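Cellulase (Rhodothermus marinus, PDB 3B7M) probably hydrolyses internal beta-1,4-glucosidic bonds of cellulose, as a family 12 endoglucanase engineered for activity at moderate temperatures. Local coordinates at residues M116-K121 with V125-S130; R131-E136 with W142-A147; T195-F200 with A204-A209; N153-V158 with R181-P186; Q32-G37 with F43-A48. All coordinates share one frame; numbering follows the deposited sequence. Where two conformers were deposited one is given.

From the N terminus, contact 5 comes first, closing the hairpin of strands 32-37 and 43-48 in the six-strand sheet of the beta jelly roll. Contact 1 folds the loop after strand 112-122 back onto that strand, contact 2 closes the next hairpin at one edge of the nine-strand sheet, and contact 4 spans strand 165-170 and helix 171-181. Contact 3, last, bridges the two sheets. All five follow in series; none nests or crosses. Contacts 1 and 2 each adjoin contact 4 through neighbouring strands and touch each other by loop and side-chain packing. Contact 3 joins contact 5 through S208 N and F43 O, whereas the centres of contacts 2 and 5 lie about 32 Å apart.

Contact 1 (M116-K121 with V125-S130); sequences MIWLNK and VMPIGS
K121 NZ donates a hydrogen bond of 2.8 Å to V125 O, arriving almost end-on to the carbonyl, with a C=O...N angle of 163°. The lysine reaches this far because its chain is extended beyond CG, which a chi1 of 63° tucks between the two backbone branches. On the way its CB passes V125 CG2 at 4.0 Å, the two side chains running antiparallel alongside each other. The same V125 O also lies near the plane of the W118 ring, at its edge, 3.9 Å from CZ3. W118 carries the apolar half of the contact. P127 CG sits over one face of the six-membered ring, 4.1 Å from its centroid and 14° off the normal, a CH-pi contact. Beside it, W118 CZ2 meets P127 CB at 3.9 Å, and the far corner of the indole, CH2, packs against the peptide link between M126 and P127, 3.4 Å from P127 N. P127 also touches W145 of strand 140-148 and S156 and V158 of strand 152-159, so with W118 it spans three strands. On strand 112-122 itself, a classic bulge sets L119 and N120 opposite A94, just before K121. The whole is a connecting loop folded back over a strand of the nine-strand sheet, pinned by a lysine-carbonyl bond and a proline-tryptophan CH-pi contact, within the beta jelly roll of glycosyl hydrolase family 12.

Contact 2 (R131-E136 with W142-A147); sequences RVATVE and WEVWYA
R131 and W145 pair near one end of an antiparallel beta hairpin whose first strand, 130-137, is outermost in the nine-strand sheet. Just beyond, a classic beta bulge places V132 and A133 together across from V144 and shifts the register by one. V144 is gripped twice there: its O accepts from V132 N at 2.9 Å, and its N donates to A133 O. V135 and W142 then exchange a pair of backbone bonds. The tight side holds A133, V135, W142 and V144. V144 spreads its two methyl groups, CG1 reaching V132 CG2 and CG2 reaching V135 CG1, each at 3.8 Å; helix 171-181 covers this side through R181, D177 and F174, and W142 NE1 bonds to L137 O.

The face of R131, T134, E143 and W145 is more open to solvent, R131 and T134 being exposed, and T134 is its loose part. R131 nevertheless packs closely on the buried W145: CB stands over the six-membered ring, 3.7 Å from its centroid and 4° off the normal. A chi1 of 170° turns the chain of R131 away from its own N, and a bend at chi3 runs it along the indole and lays one guanidinium face by CZ2, the planes 38° apart. R131 NH1 forms a salt bridge with E143 OE2 at 2.8 Å, met from above the carboxylate plane. The other carboxylate oxygen holds the indole: W145 NE1 donates to E143 OE1 at 3.1 Å.

Contact 3 (T195-F200 with A204-A209); sequences TGFELF and AGLRSA
This is buried apolar packing between the two sheets of the jelly roll, without a hydrogen bond across it: F197 and L199 project from strand 189-199 of the nine-strand sheet onto L206, in the loop just before strand 207-215 of the six-strand sheet, and S208, near the start of that strand. The F197 ring is the hub. L206 CB stands over its centre, 4.1 Å from the centroid and 4° off the ring normal, a CH-pi contact. L206 CD1 bends back over the attached end of the ring, 3.7 Å from F197 CG, and also reaches L199 CD2 at 3.8 Å, wedging one methyl group between two residues of the opposing strand. With CG anti to the carbonyl carbon (chi1 -50°), the phenyl group of F197 extends until its far end abuts backbone: R207 O lies at the ring edge, near its plane, 3.2 Å from CZ. S208 CB approaches CE2 at 3.8 Å, while S208 OG turns to W82 NE1 for its hydrogen bond. Were F197 an alanine, a gap would probably open between the sheets and L206 would lose the ring that its CB and CD1 pack against. Around this core, I45 of strand 43-48 touches both F197 and L206, W82 and L84 of strand 78-85 close in on F197, and A94 of strand 91-101 flanks it within its own sheet.

Contact 4 (N153-V158 with R181-P186); sequences NVISYV and RGYIRP
Y183 and I155 bury the greatest area here, with N153 adding a polar bond beside them. I155 lays CG1 against Y183 CB at 3.7 Å and its CG2 near the ring atom CD2, so the isoleucine meets the base of the tyrosine. A chi2 of 108°, away from a staggered value, brings I155 CD1 round to I184 CG1 at 4.1 Å. N153 ND2 donates to Y183 O at 3.1 Å, with an N-H...O angle of 149°; the oxygen is met on a lone pair and lies in the asparagine amide plane. With a leucine in place of N153, Y183 O is likely to lose its side-chain donor, and the turn to be less firmly tied to the strand. G182, with positive phi, ends helix 171-181 in a Schellman motif, and Y183 follows it directly. The loop leaving that helix thus packs against strand 152-159 on its way to strand 189-199, while Y146 of strand 140-148 stacks on the Y183 ring and L115 of strand 112-122 touches I184.

Contact 5 (Q32-G37 with F43-A48); sequences QCIEVG and FTITRA
Strands 32-37 and 43-48 run antiparallel at 173°, their axes 4.4 Å apart at closest approach, with I34 and I45 facing each other as a non-hydrogen-bonded pair. They form a beta hairpin in the six-strand sheet, interrupted by a classic bulge where T46 and R47 share C33 as partner. C33 O takes two donors, T46 N at 3.0 Å and R47 N in a weak bond of 3.3 Å. Regular pairing resumes at I34 and I45, and E35 and T44 then exchange two backbone bonds. One face is largely apolar and mostly buried: I34 CG2 packs on I45 CG1 at 4.0 Å and near F43 CD1, and V36 CG2 lies near F43 CB. F43 goes on to F197 and I45 to L199 of the nine-strand sheet, placing this face in the jelly-roll core. Q32 is its polar member, the amide bonded to N23 and H50. The face of C33, E35, T44 and R47 is more polar. T46, at the bulge, touches E35 CB with CG2 at 3.9 Å and bonds to E4 through OG1. C33, in a disulfide with C6, lies beneath R47, whose chain bends at chi2 and chi3 to spread its guanidinium flat over the sulfur, SG under its centre and 3.4 Å from NH2.

Contact 1 (M116-K121 with V125-S130)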
# COMPACT_ATOMS: atom_id res chain seq x y z
N MET A 116 -0.36 1.08 6.70
CA MET A 116 -0.18 1.94 5.54
C MET A 116 0.95 2.95 5.73
O MET A 116 1.18 3.45 6.83
CB MET A 116 -1.47 2.71 5.22
CG MET A 116 -2.72 1.84 5.05
SD MET A 116 -4.01 2.72 4.15
CE MET A 116 -3.41 2.52 2.47
N ILE A 117 1.65 3.24 4.64
CA ILE A 117 2.69 4.26 4.65
C ILE A 117 2.41 5.15 3.47
O ILE A 117 2.51 4.72 2.32
CB ILE A 117 4.08 3.63 4.56
CG1 ILE A 117 4.26 2.60 5.69
CG2 ILE A 117 5.19 4.71 4.56
CD1 ILE A 117 5.55 1.77 5.59
N TRP A 118 2.03 6.39 3.77
CA TRP A 118 1.67 7.38 2.77
C TRP A 118 2.89 8.22 2.45
O TRP A 118 3.48 8.84 3.35
CB TRP A 118 0.56 8.30 3.30
CG TRP A 118 -0.79 7.66 3.51
CD1 TRP A 118 -1.04 6.38 3.92
CD2 TRP A 118 -2.07 8.30 3.38
NE1 TRP A 118 -2.40 6.18 4.03
CE2 TRP A 118 -3.05 7.34 3.70
CE3 TRP A 118 -2.48 9.58 2.98
CZ2 TRP A 118 -4.42 7.62 3.65
CZ3 TRP A 118 -3.84 9.86 2.94
CH2 TRP A 118 -4.79 8.88 3.27
N LEU A 119 3.26 8.25 1.18
CA LEU A 119 4.42 8.98 0.71
C LEU A 119 4.05 10.31 0.05
O LEU A 119 4.85 11.26 0.05
CB LEU A 119 5.22 8.11 -0.28
CG LEU A 119 5.78 6.80 0.29
CD1 LEU A 119 6.57 6.07 -0.79
CD2 LEU A 119 6.66 7.07 1.50
N ASN A 120 2.85 10.36 -0.51
CA ASN A 120 2.39 11.53 -1.26
C ASN A 120 0.88 11.48 -1.38
O ASN A 120 0.26 10.44 -1.17
CB ASN A 120 3.04 11.57 -2.65
CG ASN A 120 3.35 12.99 -3.15
OD1 ASN A 120 4.37 13.23 -3.80
ND2 ASN A 120 2.48 13.93 -2.84
N LYS A 121 0.29 12.63 -1.73
CA LYS A 121 -1.13 12.75 -2.02
C LYS A 121 -1.44 14.06 -2.74
O LYS A 121 -0.59 14.95 -2.82
CB LYS A 121 -1.97 12.68 -0.73
CG LYS A 121 -1.71 13.82 0.27
CD LYS A 121 -2.43 13.57 1.59
CE LYS A 121 -2.50 14.84 2.43
NZ LYS A 121 -3.42 14.67 3.60
N VAL A 125 -7.48 14.53 0.85
CA VAL A 125 -7.64 13.16 1.38
C VAL A 125 -6.89 12.90 2.67
O VAL A 125 -5.72 13.26 2.81
CB VAL A 125 -7.34 12.07 0.32
CG1 VAL A 125 -8.31 12.20 -0.86
CG2 VAL A 125 -5.92 12.16 -0.17
N MET A 126 -7.58 12.26 3.62
CA MET A 126 -6.98 11.90 4.90
C MET A 126 -7.13 10.41 5.25
O MET A 126 -8.00 9.73 4.69
CB MET A 126 -7.54 12.77 6.04
CG MET A 126 -7.26 14.26 5.88
SD MET A 126 -7.79 15.16 7.34
CE MET A 126 -8.46 16.65 6.56
N PRO A 127 -6.28 9.90 6.16
CA PRO A 127 -6.37 8.50 6.54
C PRO A 127 -7.66 8.14 7.27
O PRO A 127 -8.40 9.02 7.72
CB PRO A 127 -5.16 8.30 7.47
CG PRO A 127 -4.28 9.49 7.23
CD PRO A 127 -5.19 10.59 6.88
N ILE A 128 -7.91 6.85 7.37
CA ILE A 128 -8.98 6.35 8.21
C ILE A 128 -8.41 6.26 9.63
O ILE A 128 -7.38 5.60 9.86
CB ILE A 128 -9.49 4.98 7.72
CG1 ILE A 128 -10.05 5.12 6.29
CG2 ILE A 128 -10.56 4.40 8.66
CD1 ILE A 128 -10.40 3.79 5.62
N GLY A 129 -9.05 6.95 10.57
CA GLY A 129 -8.64 6.87 11.98
C GLY A 129 -8.45 8.21 12.64
O GLY A 129 -8.79 9.25 12.07
N SER A 130 -7.92 8.16 13.86
CA SER A 130 -7.63 9.33 14.68
C SER A 130 -6.10 9.58 14.66
O SER A 130 -5.32 8.61 14.71
CB SER A 130 -8.16 9.09 16.12
OG SER A 130 -9.43 8.42 16.17

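Contact 2 (R131-E136 with W142-A147)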
# COMPACT_ATOMS: atom_id res chain seq x y z
N ARG A 131 -5.70 10.84 14.62
CA ARG A 131 -4.28 11.20 14.66
C ARG A 131 -3.76 11.08 16.09
O ARG A 131 -4.21 11.80 16.98
CB ARG A 131 -4.07 12.61 14.10
CG ARG A 131 -2.66 13.20 14.31
CD ARG A 131 -2.37 14.33 13.32
NE ARG A 131 -3.53 15.20 13.11
CZ ARG A 131 -3.66 16.02 12.07
NH1 ARG A 131 -2.71 16.11 11.15
NH2 ARG A 131 -4.76 16.76 11.96
N VAL A 132 -2.80 10.17 16.32
CA VAL A 132 -2.39 9.82 17.69
C VAL A 132 -1.00 10.26 18.10
O VAL A 132 -0.73 10.38 19.30
CB VAL A 132 -2.55 8.29 18.01
CG1 VAL A 132 -4.02 7.90 18.04
CG2 VAL A 132 -1.79 7.44 17.01
N ALA A 133 -0.12 10.49 17.13
CA ALA A 133 1.27 10.79 17.44
C ALA A 133 2.05 11.29 16.23
O ALA A 133 1.53 11.30 15.10
CB ALA A 133 1.96 9.56 18.02
N THR A 134 3.28 11.71 16.49
CA THR A 134 4.28 11.98 15.47
C THR A 134 5.50 11.19 15.89
O THR A 134 5.80 11.09 17.09
CB THR A 134 4.61 13.48 15.40
OG1 THR A 134 3.40 14.22 15.19
CG2 THR A 134 5.54 13.78 14.27
N VAL A 135 6.18 10.61 14.91
CA VAL A 135 7.35 9.78 15.19
C VAL A 135 8.44 10.02 14.14
O VAL A 135 8.14 10.36 12.98
CB VAL A 135 6.96 8.26 15.29
CG1 VAL A 135 6.54 7.69 13.94
CG2 VAL A 135 8.07 7.43 15.90
N GLU A 136 9.69 9.87 14.55
CA GLU A 136 10.82 9.90 13.65
C GLU A 136 11.21 8.46 13.31
O GLU A 136 11.57 7.70 14.20
CB GLU A 136 11.99 10.63 14.30
CG GLU A 136 13.11 10.98 13.34
CD GLU A 136 12.85 12.27 12.57
OE1 GLU A 136 11.93 13.03 12.97
OE2 GLU A 136 13.56 12.51 11.57
N TRP A 142 6.82 11.31 10.58
CA TRP A 142 5.55 10.69 10.15
C TRP A 142 4.47 11.00 11.17
O TRP A 142 4.72 10.94 12.37
CB TRP A 142 5.73 9.17 10.07
CG TRP A 142 6.89 8.75 9.25
CD1 TRP A 142 8.20 8.68 9.64
CD2 TRP A 142 6.86 8.37 7.87
NE1 TRP A 142 8.99 8.28 8.59
CE2 TRP A 142 8.19 8.08 7.49
CE3 TRP A 142 5.84 8.23 6.92
CZ2 TRP A 142 8.53 7.65 6.20
CZ3 TRP A 142 6.18 7.82 5.63
CH2 TRP A 142 7.51 7.53 5.29
N GLU A 143 3.27 11.34 10.69
CA GLU A 143 2.08 11.37 11.54
C GLU A 143 1.56 9.94 11.62
O GLU A 143 1.53 9.23 10.61
CB GLU A 143 0.95 12.21 10.94
CG GLU A 143 1.25 13.63 10.59
CD GLU A 143 0.04 14.32 9.96
OE1 GLU A 143 -0.71 13.66 9.17
OE2 GLU A 143 -0.16 15.53 10.25
N VAL A 144 1.12 9.55 12.82
CA VAL A 144 0.58 8.23 13.05
C VAL A 144 -0.92 8.39 13.24
O VAL A 144 -1.37 9.21 14.04
CB VAL A 144 1.21 7.55 14.30
CG1 VAL A 144 0.71 6.10 14.46
CG2 VAL A 144 2.74 7.57 14.22
N TRP A 145 -1.68 7.61 12.47
CA TRP A 145 -3.12 7.58 12.55
C TRP A 145 -3.52 6.16 12.92
O TRP A 145 -2.91 5.19 12.46
CB TRP A 145 -3.76 7.97 11.22
CG TRP A 145 -3.45 9.38 10.76
CD1 TRP A 145 -2.25 9.84 10.28
CD2 TRP A 145 -4.34 10.49 10.76
NE1 TRP A 145 -2.36 11.17 9.97
CE2 TRP A 145 -3.63 11.60 10.25
CE3 TRP A 145 -5.68 10.66 11.14
CZ2 TRP A 145 -4.21 12.86 10.11
CZ3 TRP A 145 -6.25 11.93 11.00
CH2 TRP A 145 -5.52 13.01 10.49
N TYR A 146 -4.56 6.05 13.74
CA TYR A 146 -5.02 4.74 14.18
C TYR A 146 -6.54 4.63 14.16
O TYR A 146 -7.24 5.53 14.63
CB TYR A 146 -4.47 4.41 15.58
CG TYR A 146 -4.92 3.06 16.10
CD1 TYR A 146 -4.46 1.89 15.51
CD2 TYR A 146 -5.82 2.96 17.17
CE1 TYR A 146 -4.86 0.65 15.97
CE2 TYR A 146 -6.24 1.71 17.64
CZ TYR A 146 -5.75 0.56 17.03
OH TYR A 146 -6.14 -0.70 17.45
N ALA A 147 -7.02 3.52 13.61
CA ALA A 147 -8.44 3.20 13.57
C ALA A 147 -8.66 1.81 14.12
O ALA A 147 -8.00 0.84 13.70
CB ALA A 147 -8.97 3.28 12.15

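Contact 3 (T195-F200 with A204-A209)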
# COMPACT_ATOMS: atom_id res chain seq x y z
N THR A 195 2.21 -1.75 -2.85
CA THR A 195 2.19 -0.31 -2.98
C THR A 195 1.41 0.08 -4.25
O THR A 195 1.31 -0.71 -5.19
CB THR A 195 3.58 0.31 -3.01
OG1 THR A 195 3.49 1.70 -2.67
CG2 THR A 195 4.25 0.14 -4.39
N GLY A 196 0.87 1.29 -4.25
CA GLY A 196 0.14 1.82 -5.39
C GLY A 196 -0.59 3.09 -4.99
O GLY A 196 -0.13 3.81 -4.11
N PHE A 197 -1.71 3.36 -5.64
CA PHE A 197 -2.40 4.61 -5.46
C PHE A 197 -3.84 4.35 -5.05
O PHE A 197 -4.57 3.64 -5.74
CB PHE A 197 -2.34 5.43 -6.76
CG PHE A 197 -0.95 5.56 -7.32
CD1 PHE A 197 -0.08 6.53 -6.86
CD2 PHE A 197 -0.49 4.69 -8.31
CE1 PHE A 197 1.21 6.66 -7.38
CE2 PHE A 197 0.79 4.79 -8.82
CZ PHE A 197 1.65 5.77 -8.35
N GLU A 198 -4.25 4.89 -3.90
CA GLU A 198 -5.66 4.89 -3.52
C GLU A 198 -6.32 6.05 -4.26
O GLU A 198 -5.94 7.20 -4.05
CB GLU A 198 -5.83 5.08 -2.00
CG GLU A 198 -5.37 3.90 -1.16
CD GLU A 198 -5.96 3.92 0.25
OE1 GLU A 198 -5.84 4.95 0.95
OE2 GLU A 198 -6.54 2.89 0.66
N LEU A 199 -7.26 5.72 -5.16
CA LEU A 199 -7.92 6.73 -6.00
C LEU A 199 -9.28 7.12 -5.43
O LEU A 199 -10.08 6.27 -5.06
CB LEU A 199 -8.07 6.22 -7.44
CG LEU A 199 -6.78 5.82 -8.15
CD1 LEU A 199 -7.05 5.43 -9.60
CD2 LEU A 199 -5.75 6.98 -8.09
N PHE A 200 -9.51 8.43 -5.34
CA PHE A 200 -10.81 8.92 -4.91
C PHE A 200 -11.50 9.58 -6.10
O PHE A 200 -12.60 9.19 -6.47
CB PHE A 200 -10.70 9.88 -3.72
CG PHE A 200 -10.20 9.24 -2.46
CD1 PHE A 200 -8.84 8.92 -2.31
CD2 PHE A 200 -11.07 8.94 -1.41
CE1 PHE A 200 -8.37 8.34 -1.14
CE2 PHE A 200 -10.61 8.35 -0.24
CZ PHE A 200 -9.25 8.05 -0.10
N ALA A 204 -5.66 9.56 -13.57
CA ALA A 204 -4.97 9.28 -14.83
C ALA A 204 -3.63 10.01 -14.93
O ALA A 204 -3.57 11.22 -14.68
CB ALA A 204 -5.86 9.60 -16.06
N GLY A 205 -2.59 9.27 -15.28
CA GLY A 205 -1.25 9.82 -15.43
C GLY A 205 -0.32 9.45 -14.29
O GLY A 205 0.88 9.62 -14.40
N LEU A 206 -0.86 8.94 -13.18
CA LEU A 206 -0.01 8.46 -12.09
C LEU A 206 0.82 7.27 -12.57
O LEU A 206 0.34 6.44 -13.33
CB LEU A 206 -0.86 8.04 -10.90
CG LEU A 206 -1.45 9.15 -10.03
CD1 LEU A 206 -2.44 8.53 -9.05
CD2 LEU A 206 -0.34 9.90 -9.30
N ARG A 207 2.07 7.20 -12.14
CA ARG A 207 2.96 6.12 -12.57
C ARG A 207 3.64 5.45 -11.35
O ARG A 207 4.05 6.12 -10.39
CB ARG A 207 4.01 6.67 -13.52
CG ARG A 207 4.55 5.69 -14.51
CD ARG A 207 5.38 6.41 -15.60
NE ARG A 207 6.81 6.40 -15.27
CZ ARG A 207 7.57 5.30 -15.28
NH1 ARG A 207 7.04 4.11 -15.59
NH2 ARG A 207 8.86 5.39 -14.97
N SER A 208 3.75 4.13 -11.41
CA SER A 208 4.48 3.36 -10.42
C SER A 208 5.65 2.69 -11.13
O SER A 208 5.46 2.09 -12.20
CB SER A 208 3.57 2.31 -9.79
OG SER A 208 4.32 1.34 -9.08
N ALA A 209 6.84 2.79 -10.55
CA ALA A 209 8.05 2.22 -11.17
C ALA A 209 9.05 1.74 -10.15
O ALA A 209 9.05 2.17 -8.99
CB ALA A 209 8.73 3.24 -12.11

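Contact 4 (N153-V158 with R181-P186)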
# COMPACT_ATOMS: atom_id res chain seq x y z
N ASN A 153 -7.62 -3.50 12.73
CA ASN A 153 -6.87 -2.27 12.99
C ASN A 153 -6.27 -1.71 11.70
O ASN A 153 -5.68 -2.46 10.91
CB ASN A 153 -5.69 -2.52 13.95
CG ASN A 153 -6.11 -3.06 15.29
OD1 ASN A 153 -7.31 -3.08 15.64
ND2 ASN A 153 -5.13 -3.50 16.07
N VAL A 154 -6.40 -0.40 11.49
CA VAL A 154 -5.67 0.30 10.44
C VAL A 154 -4.71 1.30 11.07
O VAL A 154 -5.13 2.20 11.80
CB VAL A 154 -6.60 1.06 9.45
CG1 VAL A 154 -5.80 1.56 8.24
CG2 VAL A 154 -7.78 0.19 8.99
N ILE A 155 -3.42 1.12 10.79
CA ILE A 155 -2.37 2.03 11.26
C ILE A 155 -1.77 2.69 10.03
O ILE A 155 -1.32 1.99 9.11
CB ILE A 155 -1.24 1.29 12.06
CG1 ILE A 155 -1.82 0.29 13.07
CG2 ILE A 155 -0.30 2.29 12.77
CD1 ILE A 155 -1.63 -1.19 12.68
N SER A 156 -1.80 4.02 9.99
CA SER A 156 -1.27 4.77 8.85
C SER A 156 -0.17 5.73 9.30
O SER A 156 -0.35 6.48 10.26
CB SER A 156 -2.36 5.57 8.16
OG SER A 156 -3.45 4.76 7.76
N TYR A 157 0.96 5.68 8.59
CA TYR A 157 2.07 6.61 8.78
C TYR A 157 2.09 7.53 7.57
O TYR A 157 2.17 7.06 6.44
CB TYR A 157 3.39 5.85 8.90
CG TYR A 157 3.47 4.96 10.12
CD1 TYR A 157 2.90 3.67 10.12
CD2 TYR A 157 4.10 5.39 11.28
CE1 TYR A 157 2.97 2.85 11.25
CE2 TYR A 157 4.17 4.59 12.42
CZ TYR A 157 3.60 3.33 12.41
OH TYR A 157 3.69 2.54 13.53
N VAL A 158 1.97 8.83 7.81
CA VAL A 158 1.89 9.82 6.73
C VAL A 158 3.11 10.72 6.82
O VAL A 158 3.27 11.47 7.78
CB VAL A 158 0.58 10.65 6.82
CG1 VAL A 158 0.45 11.60 5.65
CG2 VAL A 158 -0.64 9.73 6.89
N ARG A 181 3.48 0.19 20.02
CA ARG A 181 2.22 0.87 20.33
C ARG A 181 1.06 -0.05 20.71
O ARG A 181 0.02 0.43 21.15
CB ARG A 181 1.81 1.78 19.18
CG ARG A 181 2.84 2.83 18.86
CD ARG A 181 2.36 3.79 17.81
NE ARG A 181 3.45 4.70 17.49
CZ ARG A 181 3.72 5.81 18.16
NH1 ARG A 181 2.95 6.20 19.16
NH2 ARG A 181 4.76 6.55 17.81
N GLY A 182 1.25 -1.35 20.54
CA GLY A 182 0.25 -2.36 20.86
C GLY A 182 -0.68 -2.71 19.71
O GLY A 182 -1.58 -3.54 19.86
N TYR A 183 -0.47 -2.09 18.55
CA TYR A 183 -1.37 -2.24 17.41
C TYR A 183 -1.15 -3.55 16.63
O TYR A 183 -2.08 -4.05 15.98
CB TYR A 183 -1.22 -1.06 16.45
CG TYR A 183 -1.41 0.33 17.05
CD1 TYR A 183 -2.27 0.55 18.12
CD2 TYR A 183 -0.73 1.43 16.50
CE1 TYR A 183 -2.43 1.84 18.66
CE2 TYR A 183 -0.90 2.71 17.02
CZ TYR A 183 -1.74 2.90 18.09
OH TYR A 183 -1.90 4.17 18.59
N ILE A 184 0.07 -4.07 16.66
CA ILE A 184 0.42 -5.34 16.01
C ILE A 184 1.03 -6.27 17.05
O ILE A 184 1.83 -5.85 17.88
CB ILE A 184 1.38 -5.12 14.80
CG1 ILE A 184 0.63 -4.44 13.65
CG2 ILE A 184 1.99 -6.43 14.30
CD1 ILE A 184 1.51 -3.89 12.59
N ARG A 185 0.60 -7.53 17.02
CA ARG A 185 1.17 -8.55 17.89
C ARG A 185 2.35 -9.20 17.18
O ARG A 185 2.29 -9.46 15.98
CB ARG A 185 0.11 -9.60 18.25
CG ARG A 185 -0.76 -9.22 19.45
CD ARG A 185 -0.38 -10.09 20.64
NE ARG A 185 -0.60 -9.43 21.93
CZ ARG A 185 0.36 -8.80 22.62
NH1 ARG A 185 1.60 -8.75 22.14
NH2 ARG A 185 0.08 -8.22 23.78
N PRO A 186 3.44 -9.47 17.93
CA PRO A 186 4.67 -10.11 17.42
C PRO A 186 4.43 -11.50 16.82
O PRO A 186 5.18 -11.91 15.94
CB PRO A 186 5.54 -10.25 18.67
CG PRO A 186 5.00 -9.29 19.63
CD PRO A 186 3.55 -9.18 19.37

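Contact 5 (Q32-G37 with F43-A48)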
# COMPACT_ATOMS: atom_id res chain seq x y z
N GLN A 32 -11.54 2.20 -15.20
CA GLN A 32 -10.10 2.41 -14.98
C GLN A 32 -9.27 1.45 -15.80
O GLN A 32 -9.60 0.27 -15.87
CB GLN A 32 -9.77 2.22 -13.49
CG GLN A 32 -8.28 2.32 -13.12
CD GLN A 32 -8.06 1.98 -11.66
OE1 GLN A 32 -8.50 2.70 -10.78
NE2 GLN A 32 -7.41 0.84 -11.40
N CYS A 33 -8.18 1.96 -16.40
CA CYS A 33 -7.19 1.12 -17.07
C CYS A 33 -5.78 1.42 -16.56
O CYS A 33 -5.45 2.56 -16.27
CB CYS A 33 -7.19 1.32 -18.59
SG CYS A 33 -8.78 1.12 -19.41
N ILE A 34 -4.96 0.38 -16.45
CA ILE A 34 -3.53 0.57 -16.18
C ILE A 34 -2.73 -0.13 -17.28
O ILE A 34 -3.14 -1.18 -17.76
CB ILE A 34 -3.11 0.07 -14.79
CG1 ILE A 34 -3.46 -1.41 -14.61
CG2 ILE A 34 -3.77 0.91 -13.71
CD1 ILE A 34 -2.93 -2.02 -13.32
N GLU A 35 -1.63 0.48 -17.69
CA GLU A 35 -0.73 -0.13 -18.64
C GLU A 35 0.45 -0.70 -17.87
O GLU A 35 1.13 0.03 -17.13
CB GLU A 35 -0.25 0.91 -19.64
CG GLU A 35 0.67 0.33 -20.66
CD GLU A 35 1.21 1.38 -21.58
OE1 GLU A 35 0.44 1.90 -22.42
OE2 GLU A 35 2.40 1.68 -21.46
N VAL A 36 0.66 -2.00 -18.02
CA VAL A 36 1.61 -2.74 -17.19
C VAL A 36 2.78 -3.25 -18.02
O VAL A 36 2.59 -3.88 -19.07
CB VAL A 36 0.93 -3.97 -16.51
CG1 VAL A 36 1.86 -4.62 -15.50
CG2 VAL A 36 -0.38 -3.57 -15.82
N GLY A 37 4.00 -3.00 -17.53
CA GLY A 37 5.21 -3.62 -18.07
C GLY A 37 5.38 -4.97 -17.40
O GLY A 37 5.56 -5.05 -16.19
N PHE A 43 3.78 0.39 -13.82
CA PHE A 43 2.49 0.69 -14.42
C PHE A 43 2.12 2.16 -14.46
O PHE A 43 2.56 2.94 -13.61
CB PHE A 43 1.36 -0.19 -13.84
CG PHE A 43 1.02 0.11 -12.40
CD1 PHE A 43 0.06 1.08 -12.08
CD2 PHE A 43 1.63 -0.59 -11.37
CE1 PHE A 43 -0.26 1.34 -10.77
CE2 PHE A 43 1.31 -0.34 -10.05
CZ PHE A 43 0.35 0.62 -9.75
N THR A 44 1.33 2.52 -15.46
CA THR A 44 0.80 3.87 -15.61
C THR A 44 -0.71 3.75 -15.62
O THR A 44 -1.26 2.92 -16.33
CB THR A 44 1.25 4.49 -16.95
OG1 THR A 44 2.68 4.52 -16.99
CG2 THR A 44 0.68 5.93 -17.14
N ILE A 45 -1.37 4.59 -14.83
CA ILE A 45 -2.82 4.70 -14.92
C ILE A 45 -3.19 5.53 -16.16
O ILE A 45 -2.95 6.75 -16.22
CB ILE A 45 -3.42 5.30 -13.63
CG1 ILE A 45 -2.87 4.54 -12.41
CG2 ILE A 45 -4.96 5.21 -13.68
CD1 ILE A 45 -3.29 5.09 -11.06
N THR A 46 -3.75 4.87 -17.17
CA THR A 46 -4.05 5.51 -18.44
C THR A 46 -5.49 6.03 -18.46
O THR A 46 -5.83 6.90 -19.26
CB THR A 46 -3.87 4.55 -19.63
OG1 THR A 46 -4.62 3.37 -19.38
CG2 THR A 46 -2.40 4.17 -19.82
N ARG A 47 -6.33 5.47 -17.59
CA ARG A 47 -7.73 5.83 -17.50
C ARG A 47 -8.23 5.71 -16.06
O ARG A 47 -7.98 4.72 -15.39
CB ARG A 47 -8.56 4.93 -18.41
CG ARG A 47 -10.04 5.27 -18.47
CD ARG A 47 -10.53 5.27 -19.91
NE ARG A 47 -10.98 3.97 -20.42
CZ ARG A 47 -10.46 3.33 -21.47
NH1 ARG A 47 -9.42 3.83 -22.14
NH2 ARG A 47 -10.97 2.17 -21.86
N ALA A 48 -8.94 6.73 -15.59
CA ALA A 48 -9.52 6.70 -14.26
C ALA A 48 -10.65 7.72 -14.20
O ALA A 48 -10.40 8.92 -14.22
CB ALA A 48 -8.47 6.99 -13.19